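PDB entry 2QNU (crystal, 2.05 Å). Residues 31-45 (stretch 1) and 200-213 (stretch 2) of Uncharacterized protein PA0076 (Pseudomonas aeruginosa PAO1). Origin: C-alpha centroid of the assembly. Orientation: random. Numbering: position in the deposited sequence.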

ATOM      1  N   ALA B  31      21.807   1.426  17.334  1.00 38.66           N
ATOM      2  CA  ALA B  31      22.747   1.987  16.368  1.00 37.59           C
ATOM      3  C   ALA B  31      22.010   2.950  15.471  1.00 37.69           C
ATOM      4  O   ALA B  31      22.516   4.006  15.092  1.00 37.21           O
ATOM      5  CB  ALA B  31      23.370   0.880  15.581  1.00 38.73           C
ATOM      6  N   TRP B  32      20.778   2.608  15.137  1.00 36.62           N
ATOM      7  CA  TRP B  32      20.010   3.487  14.291  1.00 36.32           C
ATOM      8  C   TRP B  32      19.649   4.769  15.070  1.00 35.80           C
ATOM      9  O   TRP B  32      19.727   5.833  14.507  1.00 35.45           O
ATOM     10  CB  TRP B  32      18.736   2.813  13.684  1.00 36.43           C
ATOM     11  CG  TRP B  32      17.816   3.812  12.956  1.00 33.99           C
ATOM     12  CD1 TRP B  32      17.998   4.375  11.728  1.00 32.58           C
ATOM     13  CD2 TRP B  32      16.653   4.432  13.512  1.00 32.11           C
ATOM     14  NE1 TRP B  32      17.004   5.285  11.458  1.00 32.38           N
ATOM     15  CE2 TRP B  32      16.164   5.337  12.555  1.00 34.33           C
ATOM     16  CE3 TRP B  32      16.013   4.327  14.746  1.00 33.14           C
ATOM     17  CZ2 TRP B  32      15.018   6.094  12.767  1.00 36.64           C
ATOM     18  CZ3 TRP B  32      14.858   5.077  14.974  1.00 35.25           C
ATOM     19  CH2 TRP B  32      14.374   5.956  14.001  1.00 37.37           C
ATOM     20  N   LEU B  33      19.216   4.684  16.328  1.00 36.67           N
ATOM     21  CA  LEU B  33      18.913   5.931  17.096  1.00 35.72           C
ATOM     22  C   LEU B  33      20.134   6.766  17.302  1.00 35.18           C
ATOM     23  O   LEU B  33      20.098   7.950  17.073  1.00 35.32           O
ATOM     24  CB  LEU B  33      18.352   5.631  18.491  1.00 36.49           C
ATOM     25  CG  LEU B  33      16.944   5.132  18.495  1.00 36.26           C
ATOM     26  CD1 LEU B  33      16.628   4.600  19.873  1.00 40.60           C
ATOM     27  CD2 LEU B  33      15.999   6.206  18.107  1.00 38.87           C
ATOM     28  N   ALA B  34      21.227   6.137  17.693  1.00 34.94           N
ATOM     29  CA  ALA B  34      22.464   6.840  17.892  1.00 36.01           C
ATOM     30  C   ALA B  34      22.976   7.617  16.667  1.00 36.92           C
ATOM     31  O   ALA B  34      23.489   8.738  16.816  1.00 34.81           O
ATOM     32  CB  ALA B  34      23.520   5.871  18.371  1.00 36.59           C
ATOM     33  N   SER B  35      22.870   7.019  15.472  1.00 36.74           N
ATOM     34  CA  SER B  35      23.292   7.662  14.208  1.00 36.92           C
ATOM     35  C   SER B  35      22.437   8.872  13.932  1.00 35.96           C
ATOM     36  O   SER B  35      22.918   9.911  13.456  1.00 34.87           O
ATOM     37  CB  SER B  35      23.124   6.673  12.994  1.00 38.64           C
ATOM     38  OG  SER B  35      23.748   5.426  13.250  1.00 40.60           O
ATOM     39  N   GLY B  36      21.145   8.697  14.177  1.00 36.88           N
ATOM     40  CA  GLY B  36      20.145   9.731  14.004  1.00 37.52           C
ATOM     41  C   GLY B  36      20.376  10.894  14.961  1.00 38.06           C
ATOM     42  O   GLY B  36      20.174  12.054  14.588  1.00 38.16           O
HETATM   43  N   MSE B  37      20.719  10.565  16.212  1.00 38.65           N
HETATM   44  CA  MSE B  37      20.876  11.546  17.268  1.00 38.71           C
HETATM   45  C   MSE B  37      22.060  12.424  16.881  1.00 38.45           C
HETATM   46  O   MSE B  37      21.944  13.625  16.794  1.00 38.36           O
HETATM   47  CB  MSE B  37      21.135  10.862  18.624  1.00 39.15           C
HETATM   48  CG  MSE B  37      19.911  10.144  19.260  1.00 40.25           C
HETATM   49 SE   MSE B  37      18.504  11.432  19.949  1.00 55.04          SE
HETATM   50  CE  MSE B  37      19.544  11.814  21.580  1.00 47.69           C
ATOM     51  N   ARG B  38      23.176  11.777  16.588  1.00 38.74           N
ATOM     52  CA  ARG B  38      24.408  12.428  16.146  1.00 38.25           C
ATOM     53  C   ARG B  38      24.180  13.260  14.884  1.00 38.28           C
ATOM     54  O   ARG B  38      24.574  14.424  14.848  1.00 38.42           O
ATOM     55  CB  ARG B  38      25.461  11.359  15.978  1.00 37.81           C
ATOM     56  CG  ARG B  38      26.878  11.824  15.639  1.00 42.78           C
ATOM     57  CD  ARG B  38      27.547  12.587  16.820  1.00 48.91           C
ATOM     58  NE  ARG B  38      27.415  14.027  16.596  1.00 52.19           N
ATOM     59  CZ  ARG B  38      27.131  14.928  17.527  1.00 53.93           C
ATOM     60  NH1 ARG B  38      26.982  14.597  18.817  1.00 55.51           N
ATOM     61  NH2 ARG B  38      27.021  16.198  17.167  1.00 55.38           N
ATOM     62  N   ALA B  39      23.518  12.738  13.856  1.00 37.27           N
ATOM     63  CA  ALA B  39      23.296  13.572  12.659  1.00 37.38           C
ATOM     64  C   ALA B  39      22.375  14.762  12.941  1.00 37.15           C
ATOM     65  O   ALA B  39      22.668  15.868  12.529  1.00 37.24           O
ATOM     66  CB  ALA B  39      22.744  12.754  11.489  1.00 38.41           C
ATOM     67  N   SER B  40      21.265  14.540  13.655  1.00 37.02           N
ATOM     68  CA  SER B  40      20.338  15.660  14.032  1.00 36.74           C
ATOM     69  C   SER B  40      21.101  16.713  14.843  1.00 37.80           C
ATOM     70  O   SER B  40      21.010  17.904  14.556  1.00 40.08           O
ATOM     71  CB  SER B  40      19.136  15.135  14.801  1.00 35.30           C
ATOM     72  OG  SER B  40      19.602  14.517  15.999  1.00 34.59           O
ATOM     73  N   GLN B  41      21.916  16.267  15.795  1.00 38.38           N
ATOM     74  CA  GLN B  41      22.787  17.166  16.545  1.00 38.88           C
ATOM     75  C   GLN B  41      23.737  17.987  15.660  1.00 39.28           C
ATOM     76  O   GLN B  41      23.847  19.179  15.843  1.00 36.83           O
ATOM     77  CB  GLN B  41      23.561  16.407  17.639  1.00 38.60           C
ATOM     78  CG  GLN B  41      22.611  15.985  18.790  1.00 37.92           C
ATOM     79  CD  GLN B  41      23.184  14.940  19.742  1.00 39.80           C
ATOM     80  OE1 GLN B  41      24.309  14.493  19.601  1.00 43.48           O
ATOM     81  NE2 GLN B  41      22.375  14.526  20.720  1.00 42.93           N
ATOM     82  N   ASP B  42      24.421  17.357  14.715  1.00 41.24           N
ATOM     83  CA  ASP B  42      25.324  18.096  13.826  1.00 41.73           C
ATOM     84  C   ASP B  42      24.562  19.121  12.963  1.00 42.19           C
ATOM     85  O   ASP B  42      25.062  20.220  12.690  1.00 40.90           O
ATOM     86  CB  ASP B  42      26.042  17.169  12.857  1.00 42.99           C
ATOM     87  CG  ASP B  42      27.075  16.325  13.498  1.00 44.18           C
ATOM     88  OD1 ASP B  42      27.483  16.581  14.629  1.00 43.25           O
ATOM     89  OD2 ASP B  42      27.519  15.380  12.821  1.00 51.39           O
ATOM     90  N   GLU B  43      23.392  18.720  12.483  1.00 42.01           N
ATOM     91  CA  GLU B  43      22.593  19.566  11.592  1.00 43.73           C
ATOM     92  C   GLU B  43      21.993  20.779  12.296  1.00 43.64           C
ATOM     93  O   GLU B  43      21.993  21.893  11.760  1.00 43.64           O
ATOM     94  CB  GLU B  43      21.468  18.752  10.954  1.00 43.48           C
ATOM     95  CG  GLU B  43      21.915  18.054   9.644  1.00 47.74           C
ATOM     96  CD  GLU B  43      21.224  16.682   9.388  1.00 48.04           C
ATOM     97  OE1 GLU B  43      20.110  16.420   9.919  1.00 51.05           O
ATOM     98  OE2 GLU B  43      21.854  15.859   8.670  1.00 51.29           O
ATOM     99  N   LEU B  44      21.472  20.536  13.493  1.00 43.47           N
ATOM    100  CA  LEU B  44      20.721  21.508  14.254  1.00 42.82           C
ATOM    101  C   LEU B  44      21.547  22.363  15.183  1.00 42.12           C
ATOM    102  O   LEU B  44      21.105  23.431  15.516  1.00 42.40           O
ATOM    103  CB  LEU B  44      19.632  20.795  15.076  1.00 42.65           C
ATOM    104  CG  LEU B  44      18.489  20.244  14.243  1.00 44.92           C
ATOM    105  CD1 LEU B  44      17.569  19.410  15.075  1.00 47.93           C
ATOM    106  CD2 LEU B  44      17.712  21.356  13.570  1.00 47.22           C
ATOM    107  N   GLY B  45      22.707  21.887  15.637  1.00 41.37           N
ATOM    108  CA  GLY B  45      23.613  22.685  16.456  1.00 40.86           C
ATOM    109  C   GLY B  45      22.899  23.157  17.718  1.00 40.63           C
ATOM    110  O   GLY B  45      22.170  22.380  18.352  1.00 38.80           O
ATOM    111  N   GLY B 200      12.626   1.460   3.849  1.00 41.25           N
ATOM    112  CA  GLY B 200      13.646   1.163   4.822  1.00 41.20           C
ATOM    113  C   GLY B 200      13.530   2.009   6.077  1.00 40.47           C
ATOM    114  O   GLY B 200      12.472   2.609   6.321  1.00 40.35           O
ATOM    115  N   LEU B 201      14.614   2.031   6.864  1.00 39.90           N
ATOM    116  CA  LEU B 201      14.721   2.906   8.053  1.00 40.29           C
ATOM    117  C   LEU B 201      15.009   4.276   7.577  1.00 40.36           C
ATOM    118  O   LEU B 201      15.668   4.425   6.559  1.00 39.44           O
ATOM    119  CB  LEU B 201      15.858   2.501   8.981  1.00 40.58           C
ATOM    120  CG  LEU B 201      15.741   1.103   9.603  1.00 39.69           C
ATOM    121  CD1 LEU B 201      16.987   0.675  10.332  1.00 38.11           C
ATOM    122  CD2 LEU B 201      14.548   1.021  10.451  1.00 41.29           C
ATOM    123  N   PRO B 202      14.537   5.290   8.337  1.00 40.12           N
ATOM    124  CA  PRO B 202      14.951   6.658   8.010  1.00 38.92           C
ATOM    125  C   PRO B 202      16.490   6.756   7.961  1.00 37.90           C
ATOM    126  O   PRO B 202      17.191   6.248   8.812  1.00 35.51           O
ATOM    127  CB  PRO B 202      14.345   7.489   9.123  1.00 39.52           C
ATOM    128  CG  PRO B 202      13.246   6.607   9.702  1.00 40.64           C
ATOM    129  CD  PRO B 202      13.622   5.216   9.491  1.00 38.53           C
ATOM    130  N   PRO B 203      17.010   7.343   6.895  1.00 37.69           N
ATOM    131  CA  PRO B 203      18.443   7.630   6.900  1.00 38.00           C
ATOM    132  C   PRO B 203      18.799   8.604   8.039  1.00 37.61           C
ATOM    133  O   PRO B 203      17.967   9.456   8.418  1.00 36.25           O
ATOM    134  CB  PRO B 203      18.711   8.252   5.535  1.00 37.11           C
ATOM    135  CG  PRO B 203      17.461   8.626   5.004  1.00 39.82           C
ATOM    136  CD  PRO B 203      16.341   7.790   5.665  1.00 38.11           C
ATOM    137  N   ALA B 204      20.011   8.469   8.559  1.00 38.13           N
ATOM    138  CA  ALA B 204      20.449   9.266   9.715  1.00 39.71           C
ATOM    139  C   ALA B 204      20.208  10.771   9.494  1.00 40.13           C
ATOM    140  O   ALA B 204      19.674  11.415  10.355  1.00 40.87           O
ATOM    141  CB  ALA B 204      21.863   8.987  10.054  1.00 39.28           C
ATOM    142  N   PRO B 205      20.572  11.315   8.325  1.00 40.86           N
ATOM    143  CA  PRO B 205      20.283  12.750   8.108  1.00 40.99           C
ATOM    144  C   PRO B 205      18.815  13.093   8.042  1.00 40.67           C
ATOM    145  O   PRO B 205      18.484  14.263   7.956  1.00 41.04           O
ATOM    146  CB  PRO B 205      20.965  13.058   6.770  1.00 41.97           C
ATOM    147  CG  PRO B 205      21.985  11.891   6.571  1.00 41.29           C
ATOM    148  CD  PRO B 205      21.319  10.722   7.189  1.00 40.69           C
ATOM    149  N   ALA B 206      17.950  12.098   8.009  1.00 40.77           N
ATOM    150  CA  ALA B 206      16.482  12.313   8.087  1.00 41.40           C
ATOM    151  C   ALA B 206      15.926  12.305   9.507  1.00 41.21           C
ATOM    152  O   ALA B 206      14.780  12.754   9.740  1.00 39.88           O
ATOM    153  CB  ALA B 206      15.720  11.261   7.248  1.00 40.98           C
ATOM    154  N   PHE B 207      16.715  11.782  10.449  1.00 41.51           N
ATOM    155  CA  PHE B 207      16.311  11.819  11.882  1.00 41.84           C
ATOM    156  C   PHE B 207      15.716  13.156  12.403  1.00 41.80           C
ATOM    157  O   PHE B 207      14.613  13.186  13.021  1.00 41.56           O
ATOM    158  CB  PHE B 207      17.448  11.409  12.790  1.00 40.89           C
ATOM    159  CG  PHE B 207      16.972  10.987  14.173  1.00 41.94           C
ATOM    160  CD1 PHE B 207      16.446   9.709  14.391  1.00 39.83           C
ATOM    161  CD2 PHE B 207      17.020  11.871  15.235  1.00 41.29           C
ATOM    162  CE1 PHE B 207      16.039   9.333  15.640  1.00 41.42           C
ATOM    163  CE2 PHE B 207      16.584  11.498  16.481  1.00 42.22           C
ATOM    164  CZ  PHE B 207      16.087  10.232  16.691  1.00 41.82           C
ATOM    165  N   GLY B 208      16.447  14.237  12.138  1.00 41.06           N
ATOM    166  CA  GLY B 208      15.978  15.573  12.364  1.00 40.92           C
ATOM    167  C   GLY B 208      14.524  15.926  12.072  1.00 40.82           C
ATOM    168  O   GLY B 208      13.945  16.752  12.803  1.00 41.16           O
ATOM    169  N   ARG B 209      13.939  15.351  11.020  1.00 39.85           N
ATOM    170  CA  ARG B 209      12.580  15.656  10.606  1.00 40.35           C
ATOM    171  C   ARG B 209      11.590  15.174  11.664  1.00 39.09           C
ATOM    172  O   ARG B 209      10.541  15.780  11.824  1.00 37.77           O
ATOM    173  CB  ARG B 209      12.230  15.044   9.201  1.00 41.59           C
ATOM    174  CG  ARG B 209      12.889  15.858   8.041  1.00 47.54           C
ATOM    175  CD  ARG B 209      14.038  15.230   7.167  1.00 54.75           C
ATOM    176  NE  ARG B 209      13.483  14.346   6.179  1.00 55.66           N
ATOM    177  CZ  ARG B 209      14.087  13.752   5.133  1.00 57.70           C
ATOM    178  NH1 ARG B 209      15.350  13.959   4.739  1.00 57.43           N
ATOM    179  NH2 ARG B 209      13.340  12.914   4.439  1.00 54.18           N
ATOM    180  N   PHE B 210      11.952  14.138  12.405  1.00 37.92           N
ATOM    181  CA  PHE B 210      11.122  13.710  13.563  1.00 39.88           C
ATOM    182  C   PHE B 210      11.088  14.773  14.686  1.00 40.17           C
ATOM    183  O   PHE B 210      10.249  14.668  15.593  1.00 40.17           O
ATOM    184  CB  PHE B 210      11.680  12.458  14.222  1.00 41.01           C
ATOM    185  CG  PHE B 210      11.540  11.215  13.400  1.00 42.02           C
ATOM    186  CD1 PHE B 210      10.288  10.754  13.015  1.00 44.88           C
ATOM    187  CD2 PHE B 210      12.677  10.486  13.039  1.00 46.77           C
ATOM    188  CE1 PHE B 210      10.167   9.554  12.268  1.00 44.37           C
ATOM    189  CE2 PHE B 210      12.571   9.296  12.264  1.00 43.86           C
ATOM    190  CZ  PHE B 210      11.321   8.864  11.865  1.00 43.16           C
ATOM    191  N   LEU B 211      12.058  15.696  14.677  1.00 39.70           N
ATOM    192  CA  LEU B 211      12.182  16.732  15.747  1.00 39.72           C
ATOM    193  C   LEU B 211      11.663  18.058  15.259  1.00 40.55           C
ATOM    194  O   LEU B 211      11.115  18.788  16.039  1.00 41.88           O
ATOM    195  CB  LEU B 211      13.590  16.869  16.330  1.00 39.57           C
ATOM    196  CG  LEU B 211      14.457  15.610  16.505  1.00 39.56           C
ATOM    197  CD1 LEU B 211      15.907  15.942  16.873  1.00 40.03           C
ATOM    198  CD2 LEU B 211      13.902  14.628  17.476  1.00 35.42           C
ATOM    199  N   THR B 212      11.777  18.362  13.968  1.00 40.82           N
ATOM    200  CA  THR B 212      11.406  19.654  13.515  1.00 41.55           C
ATOM    201  C   THR B 212      10.290  19.668  12.516  1.00 42.21           C
ATOM    202  O   THR B 212       9.705  20.727  12.285  1.00 41.23           O
ATOM    203  CB  THR B 212      12.610  20.366  12.874  1.00 42.39           C
ATOM    204  OG1 THR B 212      12.899  19.770  11.608  1.00 41.49           O
ATOM    205  CG2 THR B 212      13.799  20.251  13.759  1.00 43.52           C
ATOM    206  N   GLY B 213       9.985  18.526  11.910  1.00 42.87           N
ATOM    207  CA  GLY B 213       9.079  18.507  10.759  1.00 44.12           C
ATOM    208  C   GLY B 213       9.551  19.310   9.541  1.00 45.50           C
ATOM    209  O   GLY B 213       8.797  19.532   8.602  1.00 46.67           O
TER
HETATM  210  O   HOH W   1      19.146  14.158  11.063  1.00 42.53           O

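Residues 31-44 form a helix, and the segment 200-213 runs along one side of it, beginning extended near Trp 32 and ending in a short helix, 209-212, near Leu 44; together they bury 720 Å². The main hollow lies at Gly 36, where the absence of a side chain lets the ring of Phe 207 settle on the helix backbone. Gly 36 C and Met 37 N lie over one face of this ring, and Phe 207 CD2 comes within 3.2 Å of Gly 36 O. An ideal CB on Gly 36 would fall 2.4 Å from Phe 207 CD1, a clash. Around the ring, Leu 33 CD2 approaches Phe 207 CE1 at 4.0 Å, and selenomethionine Met 37 SE lies 4.0 Å from Phe 207 CE2. The edge of Phe 207 points toward the face of Trp 32, with planes at 69° and Phe 207 CE1 4.1 Å from Trp 32 CH2.

Trp 32 is the reciprocal bump. Its large ring packs against Leu 201, Pro 202 (Trp 32 CZ2 to Pro 202 CG, 3.6 Å) and Phe 210, while its one polar atom is satisfied: Trp 32 NE1 donates to Pro 202 O at 2.8 Å, the sole direct hydrogen bond between the stretches.

Small residues also permit close approach: the CA atoms of Gly 36 and Ala 204 are 4.3 Å apart, and Ala 39 CB sits 3.5 Å from Ala 204 O. Ser 40 CB reaches Leu 211 CD1 at 3.9 Å; Leu 44 extends the apolar contact, its CD1 4.2 Å from Leu 211 CD1 and its CD2 4.1 Å from Thr 212 CG2. At the exposed margin, water 1 bridges the stretches, donating to Glu 43 OE1 (2.7 Å) and Ala 204 O (2.9 Å) and accepting from Gly 208 N (2.9 Å).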